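Phosphoribosylformylglycinamidine cyclo-ligase (Thermus thermophilus HB8, PDB 5AVM) probably catalyses the ATP-dependent ring closure of formylglycinamidine ribonucleotide to 5-aminoimidazole ribonucleotide, the step that forms the imidazole ring in de novo purine biosynthesis. Local coordinates at residues Ala58-Val63 / Ile152-Val157; Lys66-Ala70 / Leu217-His221; Asn85-Asn89 / His221-Leu225; Gly268-Ile272 / Gly318-Gly322. Residues are numbered along the deposited sequence.

Interaction 1 (Ala58-Val63 / Ile152-Val157); sequences ATTDGV and IAGTLV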
loop_
_atom_site.group_PDB
_atom_site.type_symbol
_atom_site.label_atom_id
_atom_site.label_comp_id
_atom_site.label_asym_id
_atom_site.label_seq_id
_atom_site.Cartn_x
_atom_site.Cartn_y
_atom_site.Cartn_z
ATOM N N ALA B 58 -9.811 -7.171 -1.314
ATOM C CA ALA B 58 -8.886 -6.340 -0.569
ATOM C C ALA B 58 -9.071 -4.888 -0.958
ATOM O O ALA B 58 -9.726 -4.560 -1.954
ATOM C CB ALA B 58 -7.432 -6.781 -0.823
ATOM N N THR B 59 -8.474 -4.023 -0.154
ATOM C CA THR B 59 -8.545 -2.596 -0.370
ATOM C C THR B 59 -7.249 -2.035 0.205
ATOM O O THR B 59 -6.640 -2.652 1.080
ATOM C CB THR B 59 -9.776 -2.003 0.388
ATOM O OG1 THR B 59 -9.838 -0.588 0.190
ATOM C CG2 THR B 59 -9.684 -2.296 1.876
ATOM N N THR B 60 -6.809 -0.896 -0.315
ATOM C CA THR B 60 -5.619 -0.239 0.198
ATOM C C THR B 60 -6.044 1.213 0.449
ATOM O O THR B 60 -6.770 1.799 -0.356
ATOM C CB THR B 60 -4.433 -0.331 -0.795
ATOM O OG1 THR B 60 -3.229 0.024 -0.105
ATOM C CG2 THR B 60 -4.636 0.587 -2.003
ATOM N N ASP B 61 -5.627 1.783 1.578
ATOM C CA ASP B 61 -6.023 3.150 1.941
ATOM C C ASP B 61 -4.904 3.899 2.622
ATOM O O ASP B 61 -3.864 3.332 2.927
ATOM C CB ASP B 61 -7.210 3.131 2.918
ATOM C CG ASP B 61 -8.503 2.691 2.277
ATOM O OD1 ASP B 61 -9.031 3.437 1.430
ATOM O OD2 ASP B 61 -9.002 1.602 2.620
ATOM N N GLY B 62 -5.153 5.176 2.880
ATOM C CA GLY B 62 -4.189 6.014 3.562
ATOM C C GLY B 62 -4.936 6.813 4.610
ATOM O O GLY B 62 -6.131 7.057 4.457
ATOM N N VAL B 63 -4.259 7.208 5.682
ATOM C CA VAL B 63 -4.913 7.993 6.723
ATOM C C VAL B 63 -5.311 9.338 6.115
ATOM O O VAL B 63 -6.451 9.793 6.261
ATOM C CB VAL B 63 -3.968 8.205 7.942
ATOM C CG1 VAL B 63 -4.581 9.177 8.931
ATOM C CG2 VAL B 63 -3.713 6.874 8.639
ATOM N N ILE B 152 0.589 7.603 6.208
ATOM C CA ILE B 152 0.218 6.330 6.787
ATOM C C ILE B 152 -0.770 5.638 5.857
ATOM O O ILE B 152 -1.911 6.078 5.704
ATOM C CB ILE B 152 -0.407 6.564 8.176
ATOM C CG1 ILE B 152 0.569 7.390 9.023
ATOM C CG2 ILE B 152 -0.747 5.237 8.842
ATOM C CD1 ILE B 152 0.005 7.876 10.331
ATOM N N ALA B 153 -0.304 4.567 5.219
ATOM C CA ALA B 153 -1.116 3.793 4.290
ATOM C C ALA B 153 -1.094 2.337 4.711
ATOM O O ALA B 153 -0.295 1.945 5.553
ATOM C CB ALA B 153 -0.579 3.933 2.887
ATOM N N GLY B 154 -1.982 1.538 4.130
ATOM C CA GLY B 154 -2.035 0.133 4.477
ATOM C C GLY B 154 -2.906 -0.659 3.528
ATOM O O GLY B 154 -3.418 -0.126 2.540
ATOM N N THR B 155 -3.067 -1.943 3.820
ATOM C CA THR B 155 -3.890 -2.814 2.989
ATOM C C THR B 155 -4.591 -3.856 3.845
ATOM O O THR B 155 -3.970 -4.454 4.722
ATOM C CB THR B 155 -3.042 -3.529 1.921
ATOM O OG1 THR B 155 -2.578 -2.561 0.977
ATOM C CG2 THR B 155 -3.868 -4.580 1.181
ATOM N N LEU B 156 -5.887 -4.054 3.598
ATOM C CA LEU B 156 -6.670 -5.040 4.338
ATOM C C LEU B 156 -7.202 -6.086 3.365
ATOM O O LEU B 156 -7.866 -5.746 2.381
ATOM C CB LEU B 156 -7.857 -4.380 5.058
ATOM C CG LEU B 156 -8.737 -5.308 5.918
ATOM C CD1 LEU B 156 -7.987 -5.727 7.178
ATOM C CD2 LEU B 156 -10.022 -4.598 6.292
ATOM N N VAL B 157 -6.895 -7.354 3.635
ATOM C CA VAL B 157 -7.360 -8.460 2.802
ATOM C C VAL B 157 -8.538 -9.096 3.523
ATOM O O VAL B 157 -8.571 -9.153 4.751
ATOM C CB VAL B 157 -6.238 -9.515 2.577
ATOM C CG1 VAL B 157 -6.774 -10.710 1.787
ATOM C CG2 VAL B 157 -5.071 -8.873 1.839
#
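Two reciprocal pairs of backbone hydrogen bonds join these strands: Thr-59 N to Leu-156 O (3.1 Å) with Leu-156 N to Thr-59 O (3.0 Å), and Asp-61 N to Gly-154 O (3.1 Å) with Gly-154 N to Asp-61 O (2.9 Å). Past the end of strand 54-62, Val-63 N still donates to Ile-152 O at 2.6 Å. Gly-154 O accepts a further bond from Thr-60 OG1 (2.7 Å). The segment axes run at 165°, 4.6 Å apart at closest approach, an antiparallel ladder in which strand 54-62 edges, within this chain, the N-terminal domain's mixed sheet and strand 150-161 lies next to it. The face carrying Ala-58, Thr-60, Ala-153, Thr-155 and Val-157 meets the second subunit, where Thr-155 OG1 hydrogen-bonds to Thr-155 of that chain and Val-157 packs on its counterpart. Thr-59, Asp-61 and Leu-156 occupy the other face, against helix 79-92. Apolar contacts at the two ends join Ala-58 CB to Val-157 CG2 (4.1 Å) and Val-63 CG2 to Ile-152 CB (3.4 Å).

Interaction 2 (Lys66-Ala70 / Leu217-His221); sequences KTLLA and LLRPH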
loop_
_atom_site.group_PDB
_atom_site.type_symbol
_atom_site.label_atom_id
_atom_site.label_comp_id
_atom_site.label_asym_id
_atom_site.label_seq_id
_atom_site.Cartn_x
_atom_site.Cartn_y
_atom_site.Cartn_z
ATOM N N LYS B 66 -5.161 14.060 7.745
ATOM C CA LYS B 66 -5.525 14.029 9.161
ATOM C C LYS B 66 -4.253 13.806 9.960
ATOM O O LYS B 66 -4.142 14.245 11.101
ATOM C CB LYS B 66 -6.497 12.886 9.460
ATOM C CG LYS B 66 -6.924 12.806 10.921
ATOM C CD LYS B 66 -8.116 11.874 11.086
ATOM C CE LYS B 66 -8.724 11.966 12.482
ATOM N NZ LYS B 66 -10.028 11.229 12.542
ATOM N N THR B 67 -3.297 13.115 9.337
ATOM C CA THR B 67 -2.016 12.795 9.950
ATOM C C THR B 67 -1.266 14.042 10.396
ATOM O O THR B 67 -0.674 14.065 11.474
ATOM C CB THR B 67 -1.123 12.000 8.981
ATOM O OG1 THR B 67 -1.778 10.777 8.619
ATOM C CG2 THR B 67 0.202 11.673 9.635
ATOM N N LEU B 68 -1.286 15.081 9.570
ATOM C CA LEU B 68 -0.599 16.319 9.918
ATOM C C LEU B 68 -1.293 16.968 11.115
ATOM O O LEU B 68 -0.632 17.495 12.013
ATOM C CB LEU B 68 -0.584 17.255 8.712
ATOM C CG LEU B 68 0.140 16.616 7.527
ATOM C CD1 LEU B 68 0.049 17.507 6.303
ATOM C CD2 LEU B 68 1.590 16.360 7.910
ATOM N N LEU B 69 -2.624 16.907 11.140
ATOM C CA LEU B 69 -3.383 17.475 12.248
ATOM C C LEU B 69 -3.011 16.787 13.563
ATOM O O LEU B 69 -2.862 17.441 14.601
ATOM C CB LEU B 69 -4.887 17.318 12.005
ATOM C CG LEU B 69 -5.811 17.857 13.106
ATOM C CD1 LEU B 69 -5.634 19.369 13.241
ATOM C CD2 LEU B 69 -7.255 17.521 12.776
ATOM N N ALA B 70 -2.860 15.464 13.507
ATOM C CA ALA B 70 -2.519 14.657 14.680
ATOM C C ALA B 70 -1.118 14.941 15.214
ATOM O O ALA B 70 -0.919 15.062 16.425
ATOM C CB ALA B 70 -2.656 13.172 14.348
ATOM N N LEU B 217 -11.945 16.394 16.562
ATOM C CA LEU B 217 -11.348 16.250 15.234
ATOM C C LEU B 217 -10.441 15.034 15.085
ATOM O O LEU B 217 -10.200 14.568 13.968
ATOM C CB LEU B 217 -10.559 17.512 14.884
ATOM C CG LEU B 217 -11.025 18.374 13.709
ATOM C CD1 LEU B 217 -12.493 18.707 13.835
ATOM C CD2 LEU B 217 -10.188 19.646 13.684
ATOM N N LEU B 218 -9.941 14.531 16.210
ATOM C CA LEU B 218 -9.056 13.370 16.206
ATOM C C LEU B 218 -9.747 12.057 16.581
ATOM O O LEU B 218 -9.114 10.998 16.588
ATOM C CB LEU B 218 -7.850 13.614 17.124
ATOM C CG LEU B 218 -6.856 14.660 16.601
ATOM C CD1 LEU B 218 -5.677 14.777 17.551
ATOM C CD2 LEU B 218 -6.376 14.260 15.215
ATOM N N ARG B 219 -11.041 12.122 16.890
ATOM C CA ARG B 219 -11.796 10.917 17.216
ATOM C C ARG B 219 -11.618 9.984 16.021
ATOM O O ARG B 219 -11.925 10.347 14.878
ATOM C CB ARG B 219 -13.279 11.241 17.421
ATOM C CG ARG B 219 -14.147 10.025 17.700
ATOM C CD ARG B 219 -15.349 10.409 18.543
ATOM N NE ARG B 219 -14.962 10.781 19.909
ATOM C CZ ARG B 219 -15.373 11.884 20.531
ATOM N NH1 ARG B 219 -16.187 12.736 19.912
ATOM N NH2 ARG B 219 -14.972 12.137 21.770
ATOM N N PRO B 220 -11.109 8.770 16.268
ATOM C CA PRO B 220 -10.878 7.786 15.210
ATOM C C PRO B 220 -12.033 7.491 14.250
ATOM O O PRO B 220 -13.208 7.620 14.595
ATOM C CB PRO B 220 -10.451 6.543 15.989
ATOM C CG PRO B 220 -9.771 7.122 17.199
ATOM C CD PRO B 220 -10.711 8.233 17.584
ATOM N N HIS B 221 -11.666 7.101 13.032
ATOM C CA HIS B 221 -12.620 6.715 11.998
ATOM C C HIS B 221 -13.380 5.531 12.617
ATOM O O HIS B 221 -12.765 4.624 13.172
ATOM C CB HIS B 221 -11.847 6.268 10.754
ATOM C CG HIS B 221 -12.698 6.050 9.541
ATOM N ND1 HIS B 221 -12.579 6.819 8.404
ATOM C CD2 HIS B 221 -13.674 5.148 9.285
ATOM C CE1 HIS B 221 -13.446 6.402 7.499
ATOM N NE2 HIS B 221 -14.122 5.389 8.009
#
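The main bump in this contact is the side chain of Leu-218, the residue that loses most surface here (76 Å² of the 289 Å² buried in all). Its CA-to-CB bond points sideways, yet its CD2 methyl reaches into a shallow hollow on helix 66-72 lined by Lys-66, Leu-69 and Ala-70: CD2 lies 3.9 Å from Ala-70 CA, 4.0 Å from Ala-70 CB, 4.2 Å from Leu-69 CD2 and 4.3 Å from Lys-66 CE. The small side chain of Ala-70 leaves room for the methyl to come this close to the helix backbone. Leu-69 answers with a bump of its own, its CD2 meeting Leu-217 CD2 at 3.7 Å. Lys-66, fully extended with all four chi angles t, runs beside the backbone of Leu-217 to Arg-219. Its CE passes 3.3 Å from Leu-217 O, and its NZ donates a hydrogen bond to Arg-219 O at 3.1 Å. That ammonium group also has a salt bridge to Asp-82 and a hydrogen bond to His-186 O, so it ties several chain segments together. The contact thus joins helix 66-72 of the N-terminal domain to the C-terminal part of helix 213-218 in the C-terminal domain, with helix 190-196 packing on Leu-69 and Leu-217, helix 79-92 touching Ala-70 and Pro-220, and strand 150-161 meeting Thr-67.

Interaction 3 (Asn85-Asn89 / His221-Leu225); sequences NHSVN and HRAYL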
loop_
_atom_site.group_PDB
_atom_site.type_symbol
_atom_site.label_atom_id
_atom_site.label_comp_id
_atom_site.label_asym_id
_atom_site.label_seq_id
_atom_site.Cartn_x
_atom_site.Cartn_y
_atom_site.Cartn_z
ATOM N N ASN B 85 -9.739 1.042 10.681
ATOM C CA ASN B 85 -11.192 1.174 10.603
ATOM C C ASN B 85 -11.673 1.639 9.237
ATOM O O ASN B 85 -12.739 1.233 8.788
ATOM C CB ASN B 85 -11.692 2.131 11.678
ATOM C CG ASN B 85 -11.601 1.529 13.055
ATOM O OD1 ASN B 85 -11.099 0.414 13.212
ATOM N ND2 ASN B 85 -12.079 2.254 14.063
ATOM N N HIS B 86 -10.896 2.497 8.582
ATOM C CA HIS B 86 -11.248 2.982 7.255
ATOM C C HIS B 86 -11.087 1.812 6.291
ATOM O O HIS B 86 -11.867 1.647 5.354
ATOM C CB HIS B 86 -10.319 4.139 6.878
ATOM C CG HIS B 86 -10.598 4.747 5.535
ATOM N ND1 HIS B 86 -10.376 6.080 5.269
ATOM C CD2 HIS B 86 -11.008 4.198 4.369
ATOM C CE1 HIS B 86 -10.632 6.327 3.996
ATOM N NE2 HIS B 86 -11.016 5.199 3.427
ATOM N N SER B 87 -10.071 0.989 6.541
ATOM C CA SER B 87 -9.793 -0.183 5.712
ATOM C C SER B 87 -10.890 -1.234 5.894
ATOM O O SER B 87 -11.328 -1.865 4.930
ATOM C CB SER B 87 -8.427 -0.793 6.083
ATOM O OG SER B 87 -7.356 0.123 5.865
ATOM N N VAL B 88 -11.323 -1.424 7.135
ATOM C CA VAL B 88 -12.368 -2.386 7.433
ATOM C C VAL B 88 -13.671 -2.015 6.724
ATOM O O VAL B 88 -14.345 -2.880 6.167
ATOM C CB VAL B 88 -12.612 -2.483 8.966
ATOM C CG1 VAL B 88 -13.868 -3.291 9.256
ATOM C CG2 VAL B 88 -11.413 -3.134 9.641
ATOM N N ASN B 89 -14.015 -0.730 6.725
ATOM C CA ASN B 89 -15.253 -0.271 6.102
ATOM C C ASN B 89 -15.273 -0.383 4.590
ATOM O O ASN B 89 -16.302 -0.719 4.017
ATOM C CB ASN B 89 -15.566 1.174 6.504
ATOM C CG ASN B 89 -15.997 1.306 7.961
ATOM O OD1 ASN B 89 -16.119 0.307 8.686
ATOM N ND2 ASN B 89 -16.232 2.545 8.399
ATOM N N HIS B 221 -11.666 7.101 13.032
ATOM C CA HIS B 221 -12.620 6.715 11.998
ATOM C C HIS B 221 -13.380 5.531 12.617
ATOM O O HIS B 221 -12.765 4.624 13.172
ATOM C CB HIS B 221 -11.847 6.268 10.754
ATOM C CG HIS B 221 -12.698 6.050 9.541
ATOM N ND1 HIS B 221 -12.579 6.819 8.404
ATOM C CD2 HIS B 221 -13.674 5.148 9.285
ATOM C CE1 HIS B 221 -13.446 6.402 7.499
ATOM N NE2 HIS B 221 -14.122 5.389 8.009
ATOM N N ARG B 222 -14.706 5.542 12.536
ATOM C CA ARG B 222 -15.510 4.470 13.120
ATOM C C ARG B 222 -15.675 3.232 12.230
ATOM O O ARG B 222 -16.009 3.343 11.048
ATOM C CB ARG B 222 -16.886 5.022 13.494
ATOM C CG ARG B 222 -17.806 4.044 14.193
ATOM C CD ARG B 222 -18.987 4.781 14.802
ATOM N NE ARG B 222 -18.550 5.654 15.890
ATOM C CZ ARG B 222 -19.301 6.598 16.463
ATOM N NH1 ARG B 222 -20.545 6.809 16.053
ATOM N NH2 ARG B 222 -18.806 7.332 17.453
ATOM N N ALA B 223 -15.448 2.055 12.812
ATOM C CA ALA B 223 -15.593 0.787 12.101
ATOM C C ALA B 223 -16.997 0.235 12.304
ATOM O O ALA B 223 -17.547 0.320 13.400
ATOM C CB ALA B 223 -14.576 -0.222 12.610
ATOM N N TYR B 224 -17.566 -0.344 11.250
ATOM C CA TYR B 224 -18.909 -0.912 11.321
ATOM C C TYR B 224 -18.929 -2.431 11.207
ATOM O O TYR B 224 -19.933 -3.016 10.795
ATOM C CB TYR B 224 -19.785 -0.295 10.230
ATOM C CG TYR B 224 -19.881 1.203 10.376
ATOM C CD1 TYR B 224 -20.544 1.774 11.463
ATOM C CD2 TYR B 224 -19.232 2.047 9.484
ATOM C CE1 TYR B 224 -20.548 3.148 11.660
ATOM C CE2 TYR B 224 -19.231 3.417 9.667
ATOM C CZ TYR B 224 -19.886 3.962 10.757
ATOM O OH TYR B 224 -19.863 5.323 10.936
ATOM N N LEU B 225 -17.823 -3.068 11.587
ATOM C CA LEU B 225 -17.733 -4.521 11.513
ATOM C C LEU B 225 -18.746 -5.167 12.466
ATOM O O LEU B 225 -19.490 -6.077 12.081
ATOM C CB LEU B 225 -16.296 -4.982 11.838
ATOM C CG LEU B 225 -15.937 -6.473 11.678
ATOM C CD1 LEU B 225 -16.368 -6.982 10.310
ATOM C CD2 LEU B 225 -14.438 -6.665 11.878
#
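His-86 lies across the imidazole of His-221: its CB sits 3.9 Å from the His-221 ring centroid, only 12° off the ring normal, which defines a CH-pi contact over the face. The two rings themselves are 4.8 Å apart between centroids, with planes at 30°, and are slid so far that they barely overlap. Both imidazoles turn polar atoms to Thr-187, while His-221 also hydrogen-bonds to His-243. Asn-85 and Asn-89, one turn apart on the same helix, both bind the backbone of the opposing segment. Asn-85 ND2 donates to His-221 O at 2.6 Å (160° at the hydrogen). Asn-89 uses both ends of its amide, ND2 donating to Arg-222 O (2.8 Å) and OD1 accepting from Tyr-224 N (3.0 Å), and so brackets Ala-223. This is an interdomain contact: helix 79-92 of the N-terminal domain meets the C-terminal domain's loop between helices 213-218 and 225-233, extended at His-221 to Ala-223, with Tyr-224 at the N-cap of helix 225-233. Ala-223 comes close enough for its CA to lie 4.7 Å from Asn-85 CA, its CB touching Asn-85 CG at 3.5 Å. Beyond the polar pairs, Val-88 CG1 packs on Leu-225 CB at 3.9 Å.

Interaction 4 (Gly268-Ile272 / Gly318-Gly322); sequences GSWPI and GFLVG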
loop_
_atom_site.group_PDB
_atom_site.type_symbol
_atom_site.label_atom_id
_atom_site.label_comp_id
_atom_site.label_asym_id
_atom_site.label_seq_id
_atom_site.Cartn_x
_atom_site.Cartn_y
_atom_site.Cartn_z
ATOM N N GLY B 268 -31.996 16.105 7.699
ATOM C CA GLY B 268 -32.421 16.013 9.085
ATOM C C GLY B 268 -32.944 14.656 9.518
ATOM O O GLY B 268 -33.516 14.534 10.604
ATOM N N SER B 269 -32.757 13.636 8.684
ATOM C CA SER B 269 -33.221 12.293 9.020
ATOM C C SER B 269 -32.156 11.530 9.793
ATOM O O SER B 269 -32.357 10.375 10.175
ATOM C CB SER B 269 -33.609 11.518 7.753
ATOM O OG SER B 269 -32.576 11.541 6.789
ATOM N N TRP B 270 -31.030 12.194 10.039
ATOM C CA TRP B 270 -29.926 11.590 10.772
ATOM C C TRP B 270 -29.156 12.653 11.553
ATOM O O TRP B 270 -29.137 13.830 11.174
ATOM C CB TRP B 270 -28.982 10.870 9.796
ATOM C CG TRP B 270 -28.019 11.781 9.090
ATOM C CD1 TRP B 270 -26.770 12.135 9.512
ATOM C CD2 TRP B 270 -28.244 12.494 7.868
ATOM N NE1 TRP B 270 -26.205 13.024 8.634
ATOM C CE2 TRP B 270 -27.088 13.264 7.614
ATOM C CE3 TRP B 270 -29.313 12.562 6.964
ATOM C CZ2 TRP B 270 -26.967 14.093 6.497
ATOM C CZ3 TRP B 270 -29.193 13.389 5.849
ATOM C CH2 TRP B 270 -28.025 14.143 5.628
ATOM N N PRO B 271 -28.517 12.250 12.664
ATOM C CA PRO B 271 -27.727 13.122 13.539
ATOM C C PRO B 271 -26.412 13.563 12.891
ATOM O O PRO B 271 -25.624 12.732 12.441
ATOM C CB PRO B 271 -27.474 12.249 14.767
ATOM C CG PRO B 271 -28.586 11.261 14.737
ATOM C CD PRO B 271 -28.679 10.928 13.284
ATOM N N ILE B 272 -26.177 14.871 12.852
ATOM C CA ILE B 272 -24.955 15.407 12.274
ATOM C C ILE B 272 -23.995 15.802 13.390
ATOM O O ILE B 272 -24.344 16.611 14.246
ATOM C CB ILE B 272 -25.254 16.649 11.405
ATOM C CG1 ILE B 272 -26.216 16.270 10.277
ATOM C CG2 ILE B 272 -23.959 17.220 10.837
ATOM C CD1 ILE B 272 -26.564 17.414 9.344
ATOM N N GLY B 318 -29.019 2.840 13.533
ATOM C CA GLY B 318 -29.062 3.418 12.203
ATOM C C GLY B 318 -30.170 4.425 12.016
ATOM O O GLY B 318 -30.902 4.725 12.951
ATOM N N PHE B 319 -30.300 4.940 10.800
ATOM C CA PHE B 319 -31.319 5.933 10.494
ATOM C C PHE B 319 -31.826 5.804 9.058
ATOM O O PHE B 319 -31.033 5.865 8.114
ATOM C CB PHE B 319 -30.735 7.337 10.685
ATOM C CG PHE B 319 -30.240 7.606 12.077
ATOM C CD1 PHE B 319 -31.114 8.049 13.068
ATOM C CD2 PHE B 319 -28.903 7.393 12.402
ATOM C CE1 PHE B 319 -30.664 8.277 14.362
ATOM C CE2 PHE B 319 -28.439 7.618 13.693
ATOM C CZ PHE B 319 -29.321 8.060 14.678
ATOM N N LEU B 320 -33.135 5.618 8.886
ATOM C CA LEU B 320 -33.696 5.541 7.539
ATOM C C LEU B 320 -33.569 6.974 7.050
ATOM O O LEU B 320 -34.110 7.891 7.663
ATOM C CB LEU B 320 -35.169 5.114 7.575
ATOM C CG LEU B 320 -35.928 5.086 6.237
ATOM C CD1 LEU B 320 -35.232 4.176 5.249
ATOM C CD2 LEU B 320 -37.349 4.614 6.467
ATOM N N VAL B 321 -32.854 7.178 5.952
ATOM C CA VAL B 321 -32.635 8.529 5.464
ATOM C C VAL B 321 -32.961 8.766 4.001
ATOM O O VAL B 321 -32.605 9.804 3.450
ATOM C CB VAL B 321 -31.171 8.937 5.704
ATOM C CG1 VAL B 321 -30.822 8.757 7.176
ATOM C CG2 VAL B 321 -30.250 8.088 4.844
ATOM N N GLY B 322 -33.634 7.819 3.363
ATOM C CA GLY B 322 -33.951 8.025 1.967
ATOM C C GLY B 322 -34.494 6.840 1.200
ATOM O O GLY B 322 -34.992 5.872 1.773
#
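The segment 268-272 has no regular secondary structure, whereas 319-322 is the start of strand 319-326. Their backbones come closest at Ser-269 and Val-321, with CA atoms 5.2 Å apart, and at Trp-270 and Phe-319, 5.8 Å apart. Gly-268 (82/11°) and Ser-269 (-89/1°) turn the chain, as their phi/psi angles indicate, and Trp-270 (-149/153°) and Pro-271 (-71/127°) then run extended. On the strand, Phe-319 and Val-321 point their CA-to-CB bonds toward the loop while Leu-320 points away. Pro-271 covers the Phe-319 ring: its CD lies 3.3 Å from the ring centroid, 14° off the normal, a tight CH-pi contact over the face, on which Trp-270 CA also lies. Trp-270 CB packs against Phe-319 CB at 4.0 Å and Val-321 CG1 at 3.8 Å, its indole NE1 being hydrogen-bonded to Met-296 O. Ser-269 OG approaches Val-321 CB at 3.2 Å, but the hydroxyl finds its polar partner in Arg-266 O. Val-321 in turn shares backbone hydrogen bonding with Arg-266 and with Leu-177, so the loop folds back beside a strand already paired within the C-terminal domain's mixed sheet. Between these two segments cohesion therefore rests on apolar and CH-pi packing, while the polar groups of Ser-269 and Trp-270 are satisfied by backbone carbonyls elsewhere in the chain.

How the interactions relate
Interactions 1, 2 and 3 are buried, whereas interaction 4 is partly exposed, its centre about 17 Å from that of the chain against about 6 Å for interaction 3. Interaction 1 stays within the N-terminal domain and interaction 4 within the C-terminal one; interactions 2 and 3 both bridge the domains and share His-221. Helix 79-92 links interaction 3 to the sheet of interaction 1, Leu-156 CD2 lying 3.4 Å from Val-88 CA. Chemistry follows place: backbone pairing in the sheet of interaction 1, leucine packing plus a lysine-carbonyl bond in interaction 2, asparagine-to-backbone bonds in interaction 3, and apolar and CH-pi packing in interaction 4.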